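Local atomic coordinates of septation protein imp2 (Schizosaccharomyces pombe, PDB entry 5C1F), a protein that links cytoskeletal proteins to membrane phospholipids, is required for normal septation and takes part in disassembly of the medial ring. Residues Thr271-Gln275 with Val292-Ala297; Glu73-Met78 with Ile247-Leu251. All blocks are in the same frame, centred on the assembly; numbering follows the deposited sequence.

Overall arrangement
This chain is the F-BAR domain of imp2, an elongated bundle of long helices that forms a dimer with a second copy. From the N terminus, helix 18-59 leads into helix 69-155, whose first turns carry Glu73-Met78. The chain runs to the far end of the bundle and returns along helix 162-252, so contact 2 closes a loop of 168 residues and ties the start of one long helix to the end of another. Helix 256-267 then leads to contact 1, a hairpin that closes a separate loop of 16 residues. The two follow in series without nesting or touching, their centres 39 Å apart, and both touch the second subunit.

Contact 1: residues Thr271-Gln275 with Val292-Ala297; sequences TGIPQ and VELVQA
Gly272-Gln275 and Val292-Ala297 are extended and run antiparallel, Thr271 (psi near 0°) turning into the first strand; the axes of strands 272-274 and 294-296 approach to 4.1 Å, with 141° between their N-to-C directions. The register pairs Gly272 with Gln296 (CA-CA 4.4 Å), Ile273 with Val295 (5.1 Å) and Pro274 with Leu294 (4.8 Å), the middle pair being hydrogen-bonded and the outer two non-hydrogen-bonded. Four backbone bonds build the ladder: Ala297 N to Thr271 O (2.8 Å), Ile273 N to Val295 O (2.9 Å), Val295 N to Ile273 O (3.0 Å) and Gln275 N to Glu293 O (2.9 Å). Pro274, which has no amide proton, falls at a non-hydrogen-bonded position and so interrupts none of them. CA-H...O contacts fill in between, such as Leu294 CA to Ile273 O at 3.4 Å. The result is two antiparallel strands joined by a long connection, in which the 16 residues between the segments have no helix or strand, on the chain after helix 256-267. It packs on the N-terminal region of the second subunit: Ile273 meets Trp13 and Ala297 meets Asn10 of that chain. Among side chains, Gln275 folds back with all three chi angles near -60°, bringing NE2 to within 3.0 Å of Ile273 O in a hydrogen bond and CD to 3.5 Å from Val295 CG2. Ile273 CG1 lies 4.0 Å from Ala297 CB. Pro274 CB touches Val292 CG1 (3.6 Å) and Leu294 CD2 (4.3 Å). Leu294 (m, t) leans across Gly272, where a CB would sit only 3.0 Å from Leu294 CD1.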
ATOM      1  N   THR A 271      29.574 -38.033 -18.029  1.00 37.88           N
ATOM      2  CA  THR A 271      29.015 -39.260 -17.472  1.00 37.88           C
ATOM      3  C   THR A 271      30.084 -40.337 -17.361  1.00 38.12           C
ATOM      4  O   THR A 271      29.812 -41.460 -16.944  1.00 40.31           O
ATOM      5  CB  THR A 271      27.849 -39.795 -18.328  1.00 36.39           C
ATOM      6  OG1 THR A 271      28.321 -40.112 -19.643  1.00 41.02           O
ATOM      7  CG2 THR A 271      26.740 -38.759 -18.424  1.00 32.82           C
ATOM      8  N   GLY A 272      31.306 -39.985 -17.739  1.00 38.03           N
ATOM      9  CA  GLY A 272      32.399 -40.936 -17.739  1.00 39.99           C
ATOM     10  C   GLY A 272      33.377 -40.736 -16.600  1.00 39.04           C
ATOM     11  O   GLY A 272      33.967 -39.664 -16.452  1.00 33.20           O
ATOM     12  N   ILE A 273      33.547 -41.780 -15.794  1.00 36.98           N
ATOM     13  CA  ILE A 273      34.491 -41.763 -14.687  1.00 37.00           C
ATOM     14  C   ILE A 273      35.912 -41.989 -15.193  1.00 43.04           C
ATOM     15  O   ILE A 273      36.194 -43.005 -15.833  1.00 44.45           O
ATOM     16  CB  ILE A 273      34.155 -42.841 -13.635  1.00 36.82           C
ATOM     17  CG1 ILE A 273      32.671 -42.791 -13.271  1.00 34.50           C
ATOM     18  CG2 ILE A 273      35.025 -42.671 -12.398  1.00 37.47           C
ATOM     19  CD1 ILE A 273      32.247 -43.875 -12.305  1.00 36.61           C
ATOM     20  N   PRO A 274      36.813 -41.034 -14.917  1.00 47.70           N
ATOM     21  CA  PRO A 274      38.221 -41.190 -15.295  1.00 34.22           C
ATOM     22  C   PRO A 274      38.883 -42.364 -14.575  1.00 41.20           C
ATOM     23  O   PRO A 274      38.748 -42.499 -13.359  1.00 39.15           O
ATOM     24  CB  PRO A 274      38.854 -39.856 -14.876  1.00 36.81           C
ATOM     25  CG  PRO A 274      37.908 -39.261 -13.897  1.00 41.03           C
ATOM     26  CD  PRO A 274      36.545 -39.726 -14.297  1.00 39.73           C
ATOM     27  N   GLN A 275      39.580 -43.205 -15.333  1.00 41.26           N
ATOM     28  CA  GLN A 275      40.266 -44.365 -14.777  1.00 42.98           C
ATOM     29  C   GLN A 275      41.722 -44.032 -14.491  1.00 44.33           C
ATOM     30  O   GLN A 275      42.344 -43.277 -15.240  1.00 41.42           O
ATOM     31  CB  GLN A 275      40.175 -45.557 -15.734  1.00 44.54           C
ATOM     32  CG  GLN A 275      38.753 -45.972 -16.066  1.00 48.35           C
ATOM     33  CD  GLN A 275      37.960 -46.360 -14.835  1.00 51.20           C
ATOM     34  OE1 GLN A 275      38.248 -47.369 -14.190  1.00 59.27           O
ATOM     35  NE2 GLN A 275      36.958 -45.556 -14.497  1.00 46.11           N
ATOM     36  N   VAL A 292      42.703 -40.183 -21.157  1.00 76.28           N
ATOM     37  CA  VAL A 292      42.028 -40.666 -19.961  1.00 71.90           C
ATOM     38  C   VAL A 292      40.925 -41.653 -20.324  1.00 66.82           C
ATOM     39  O   VAL A 292      39.928 -41.289 -20.951  1.00 69.79           O
ATOM     40  CB  VAL A 292      41.427 -39.505 -19.141  1.00 70.52           C
ATOM     41  CG1 VAL A 292      40.753 -40.037 -17.892  1.00 68.76           C
ATOM     42  CG2 VAL A 292      42.508 -38.500 -18.774  1.00 71.29           C
ATOM     43  N   GLU A 293      41.131 -42.910 -19.943  1.00 58.49           N
ATOM     44  CA  GLU A 293      40.126 -43.948 -20.112  1.00 52.23           C
ATOM     45  C   GLU A 293      38.889 -43.590 -19.299  1.00 47.77           C
ATOM     46  O   GLU A 293      39.002 -43.137 -18.161  1.00 45.14           O
ATOM     47  CB  GLU A 293      40.687 -45.308 -19.681  1.00 59.26           C
ATOM     48  CG  GLU A 293      39.665 -46.431 -19.585  1.00 65.96           C
ATOM     49  CD  GLU A 293      39.601 -47.279 -20.840  1.00 73.84           C
ATOM     50  OE1 GLU A 293      40.239 -46.910 -21.849  1.00 77.13           O
ATOM     51  OE2 GLU A 293      38.914 -48.323 -20.814  1.00 75.19           O
ATOM     52  N   LEU A 294      37.713 -43.774 -19.888  1.00 40.30           N
ATOM     53  CA  LEU A 294      36.471 -43.459 -19.195  1.00 38.70           C
ATOM     54  C   LEU A 294      35.568 -44.682 -19.075  1.00 39.13           C
ATOM     55  O   LEU A 294      35.347 -45.401 -20.048  1.00 40.94           O
ATOM     56  CB  LEU A 294      35.726 -42.330 -19.913  1.00 42.17           C
ATOM     57  CG  LEU A 294      36.441 -40.981 -20.028  1.00 44.41           C
ATOM     58  CD1 LEU A 294      35.541 -39.949 -20.698  1.00 38.05           C
ATOM     59  CD2 LEU A 294      36.899 -40.501 -18.659  1.00 40.67           C
ATOM     60  N   VAL A 295      35.061 -44.917 -17.870  1.00 38.09           N
ATOM     61  CA  VAL A 295      34.036 -45.928 -17.648  1.00 48.21           C
ATOM     62  C   VAL A 295      32.739 -45.240 -17.241  1.00 50.10           C
ATOM     63  O   VAL A 295      32.712 -44.489 -16.266  1.00 52.52           O
ATOM     64  CB  VAL A 295      34.447 -46.942 -16.564  1.00 51.19           C
ATOM     65  CG1 VAL A 295      33.269 -47.828 -16.191  1.00 39.73           C
ATOM     66  CG2 VAL A 295      35.628 -47.778 -17.038  1.00 40.71           C
ATOM     67  N   GLN A 296      31.675 -45.489 -17.999  1.00 50.09           N
ATOM     68  CA  GLN A 296      30.389 -44.830 -17.779  1.00 47.65           C
ATOM     69  C   GLN A 296      29.839 -45.078 -16.375  1.00 44.33           C
ATOM     70  O   GLN A 296      29.745 -46.221 -15.926  1.00 50.47           O
ATOM     71  CB  GLN A 296      29.371 -45.291 -18.828  1.00 51.76           C
ATOM     72  CG  GLN A 296      28.012 -44.608 -18.724  1.00 56.54           C
ATOM     73  CD  GLN A 296      27.056 -45.028 -19.828  1.00 65.59           C
ATOM     74  OE1 GLN A 296      27.426 -45.767 -20.741  1.00 70.03           O
ATOM     75  NE2 GLN A 296      25.817 -44.558 -19.747  1.00 68.96           N
ATOM     76  N   ALA A 297      29.487 -43.994 -15.689  1.00 43.15           N
ATOM     77  CA  ALA A 297      28.899 -44.074 -14.355  1.00 40.81           C
ATOM     78  C   ALA A 297      27.547 -44.782 -14.404  1.00 45.40           C
ATOM     79  O   ALA A 297      26.780 -44.610 -15.352  1.00 46.90           O
ATOM     80  CB  ALA A 297      28.751 -42.686 -13.756  1.00 32.29           C
TER

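Contact 2: residues Glu73-Met78 with Ile247-Leu251; sequences ESVQVM and IRKNL
Asn250 and Ile247, one helical turn apart, lose the most surface here, followed by Ser74. Both segments are helical and nearly antiparallel (173°), their axes 9.6 Å apart, with Ser74 level with Leu251 (CA-CA 6.3 Å) and Met78 with Ile247 (5.8 Å). Asn250 (chi1 t) reaches between Ser74 and Val77: its OD1 lies 2.9 Å from Ser74 OG and its ND2 3.7 Å from Val77 CG2. A water accepts a weak bond from Asn250 ND2 (3.3 Å) and donates to Glu73 OE1 (2.7 Å). Such side-by-side antiparallel helices make up the elongated F-BAR bundle, and here a disulfide between Cys70 and Cys254 also joins the two chain regions just beyond Ser74 and Leu251. Ile247 (m, t) extends CD1 to 4.0 Å from Met78 CG. Ser74 OG also meets Leu251 CD2 at 3.7 Å. On the dimer side, Met78 packs on Tyr41 and Leu251 on Met226, both of the second subunit.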
ATOM      1  N   GLU A  73      11.151 -19.457 -13.499  1.00 22.81           N
ATOM      2  CA  GLU A  73       9.896 -18.959 -14.050  1.00 27.74           C
ATOM      3  C   GLU A  73       8.988 -18.430 -12.948  1.00 27.51           C
ATOM      4  O   GLU A  73       8.343 -17.395 -13.106  1.00 30.02           O
ATOM      5  CB  GLU A  73       9.178 -20.053 -14.843  1.00 30.19           C
ATOM      6  CG  GLU A  73       9.876 -20.421 -16.143  1.00 43.63           C
ATOM      7  CD  GLU A  73       9.164 -21.523 -16.910  1.00 53.70           C
ATOM      8  OE1 GLU A  73       8.239 -22.147 -16.345  1.00 57.62           O
ATOM      9  OE2 GLU A  73       9.532 -21.765 -18.080  1.00 52.12           O
ATOM     10  N   SER A  74       8.948 -19.146 -11.830  1.00 24.24           N
ATOM     11  CA  SER A  74       8.128 -18.747 -10.695  1.00 23.76           C
ATOM     12  C   SER A  74       8.544 -17.385 -10.148  1.00 25.43           C
ATOM     13  O   SER A  74       7.697 -16.567  -9.797  1.00 20.81           O
ATOM     14  CB  SER A  74       8.200 -19.799  -9.590  1.00 28.81           C
ATOM     15  OG  SER A  74       7.601 -21.011 -10.014  1.00 32.58           O
ATOM     16  N   VAL A  75       9.849 -17.143 -10.080  1.00 18.23           N
ATOM     17  CA  VAL A  75      10.342 -15.848  -9.632  1.00 17.97           C
ATOM     18  C   VAL A  75       9.923 -14.767 -10.629  1.00 27.28           C
ATOM     19  O   VAL A  75       9.565 -13.651 -10.248  1.00 27.43           O
ATOM     20  CB  VAL A  75      11.874 -15.852  -9.465  1.00 18.76           C
ATOM     21  CG1 VAL A  75      12.367 -14.486  -9.037  1.00 18.18           C
ATOM     22  CG2 VAL A  75      12.291 -16.910  -8.449  1.00 20.17           C
ATOM     23  N   GLN A  76       9.946 -15.111 -11.911  1.00 21.60           N
ATOM     24  CA  GLN A  76       9.531 -14.166 -12.937  1.00 26.46           C
ATOM     25  C   GLN A  76       8.032 -13.898 -12.863  1.00 25.17           C
ATOM     26  O   GLN A  76       7.595 -12.751 -12.950  1.00 24.24           O
ATOM     27  CB  GLN A  76       9.921 -14.676 -14.320  1.00 19.70           C
ATOM     28  CG  GLN A  76      11.411 -14.621 -14.564  1.00 29.59           C
ATOM     29  CD  GLN A  76      11.800 -15.096 -15.948  1.00 33.82           C
ATOM     30  OE1 GLN A  76      10.991 -15.680 -16.671  1.00 38.53           O
ATOM     31  NE2 GLN A  76      13.048 -14.847 -16.325  1.00 30.76           N
ATOM     32  N   VAL A  77       7.252 -14.961 -12.698  1.00 18.75           N
ATOM     33  CA  VAL A  77       5.809 -14.838 -12.530  1.00 18.72           C
ATOM     34  C   VAL A  77       5.485 -14.019 -11.285  1.00 28.53           C
ATOM     35  O   VAL A  77       4.609 -13.153 -11.305  1.00 25.46           O
ATOM     36  CB  VAL A  77       5.137 -16.223 -12.442  1.00 19.09           C
ATOM     37  CG1 VAL A  77       3.717 -16.106 -11.911  1.00 19.08           C
ATOM     38  CG2 VAL A  77       5.146 -16.900 -13.808  1.00 19.97           C
ATOM     39  N   MET A  78       6.216 -14.281 -10.208  1.00 17.69           N
ATOM     40  CA  MET A  78       6.026 -13.552  -8.960  1.00 22.25           C
ATOM     41  C   MET A  78       6.316 -12.064  -9.139  1.00 22.89           C
ATOM     42  O   MET A  78       5.580 -11.212  -8.638  1.00 23.28           O
ATOM     43  CB  MET A  78       6.914 -14.143  -7.864  1.00 22.53           C
ATOM     44  CG  MET A  78       6.649 -13.602  -6.471  1.00 35.33           C
ATOM     45  SD  MET A  78       7.701 -12.205  -6.069  1.00 35.79           S
ATOM     46  CE  MET A  78       9.313 -12.989  -6.098  1.00 28.77           C
ATOM     47  N   ILE A 247       0.147 -16.638  -8.631  1.00 16.32           N
ATOM     48  CA  ILE A 247       1.487 -17.036  -8.208  1.00 19.98           C
ATOM     49  C   ILE A 247       1.452 -18.460  -7.657  1.00 24.35           C
ATOM     50  O   ILE A 247       2.276 -19.299  -8.022  1.00 23.18           O
ATOM     51  CB  ILE A 247       2.070 -16.087  -7.139  1.00 15.14           C
ATOM     52  CG1 ILE A 247       2.218 -14.673  -7.702  1.00 17.20           C
ATOM     53  CG2 ILE A 247       3.415 -16.600  -6.653  1.00 14.91           C
ATOM     54  CD1 ILE A 247       2.621 -13.630  -6.676  1.00 14.37           C
ATOM     55  N   ARG A 248       0.473 -18.732  -6.798  1.00 19.53           N
ATOM     56  CA  ARG A 248       0.314 -20.058  -6.207  1.00 17.16           C
ATOM     57  C   ARG A 248       0.036 -21.131  -7.253  1.00 18.04           C
ATOM     58  O   ARG A 248       0.535 -22.245  -7.140  1.00 31.17           O
ATOM     59  CB  ARG A 248      -0.807 -20.051  -5.166  1.00 18.68           C
ATOM     60  CG  ARG A 248      -0.479 -19.239  -3.932  1.00 16.95           C
ATOM     61  CD  ARG A 248      -1.447 -19.532  -2.802  1.00 22.99           C
ATOM     62  NE  ARG A 248      -2.705 -18.810  -2.944  1.00 22.35           N
ATOM     63  CZ  ARG A 248      -2.918 -17.590  -2.460  1.00 25.47           C
ATOM     64  NH1 ARG A 248      -1.950 -16.956  -1.809  1.00 18.73           N
ATOM     65  NH2 ARG A 248      -4.096 -17.004  -2.626  1.00 17.60           N
ATOM     66  N   LYS A 249      -0.759 -20.797  -8.268  1.00 20.69           N
ATOM     67  CA  LYS A 249      -1.076 -21.756  -9.325  1.00 24.01           C
ATOM     68  C   LYS A 249       0.180 -22.112 -10.104  1.00 21.16           C
ATOM     69  O   LYS A 249       0.379 -23.261 -10.483  1.00 24.98           O
ATOM     70  CB  LYS A 249      -2.146 -21.207 -10.271  1.00 27.92           C
ATOM     71  CG  LYS A 249      -3.511 -21.073  -9.632  1.00 36.69           C
ATOM     72  CD  LYS A 249      -3.975 -22.392  -9.038  1.00 45.84           C
ATOM     73  CE  LYS A 249      -5.298 -22.229  -8.306  1.00 50.84           C
ATOM     74  NZ  LYS A 249      -5.751 -23.508  -7.693  1.00 51.11           N
ATOM     75  N   ASN A 250       1.030 -21.116 -10.327  1.00 19.51           N
ATOM     76  CA  ASN A 250       2.298 -21.338 -11.005  1.00 22.43           C
ATOM     77  C   ASN A 250       3.244 -22.185 -10.161  1.00 27.16           C
ATOM     78  O   ASN A 250       3.941 -23.062 -10.677  1.00 29.65           O
ATOM     79  CB  ASN A 250       2.953 -20.002 -11.347  1.00 21.47           C
ATOM     80  CG  ASN A 250       4.254 -20.170 -12.098  1.00 25.35           C
ATOM     81  OD1 ASN A 250       5.333 -20.103 -11.513  1.00 25.83           O
ATOM     82  ND2 ASN A 250       4.157 -20.394 -13.404  1.00 25.81           N
ATOM     83  N   LEU A 251       3.259 -21.922  -8.859  1.00 26.19           N
ATOM     84  CA  LEU A 251       4.093 -22.679  -7.934  1.00 18.50           C
ATOM     85  C   LEU A 251       3.638 -24.134  -7.839  1.00 21.53           C
ATOM     86  O   LEU A 251       4.464 -25.047  -7.782  1.00 26.94           O
ATOM     87  CB  LEU A 251       4.082 -22.024  -6.551  1.00 16.77           C
ATOM     88  CG  LEU A 251       4.815 -20.682  -6.447  1.00 15.98           C
ATOM     89  CD1 LEU A 251       4.484 -19.964  -5.145  1.00 18.87           C
ATOM     90  CD2 LEU A 251       6.319 -20.880  -6.574  1.00 15.79           C
TER
HETATM   91  O   HOH W   1       5.909 -20.799 -16.186  1.00 36.21           O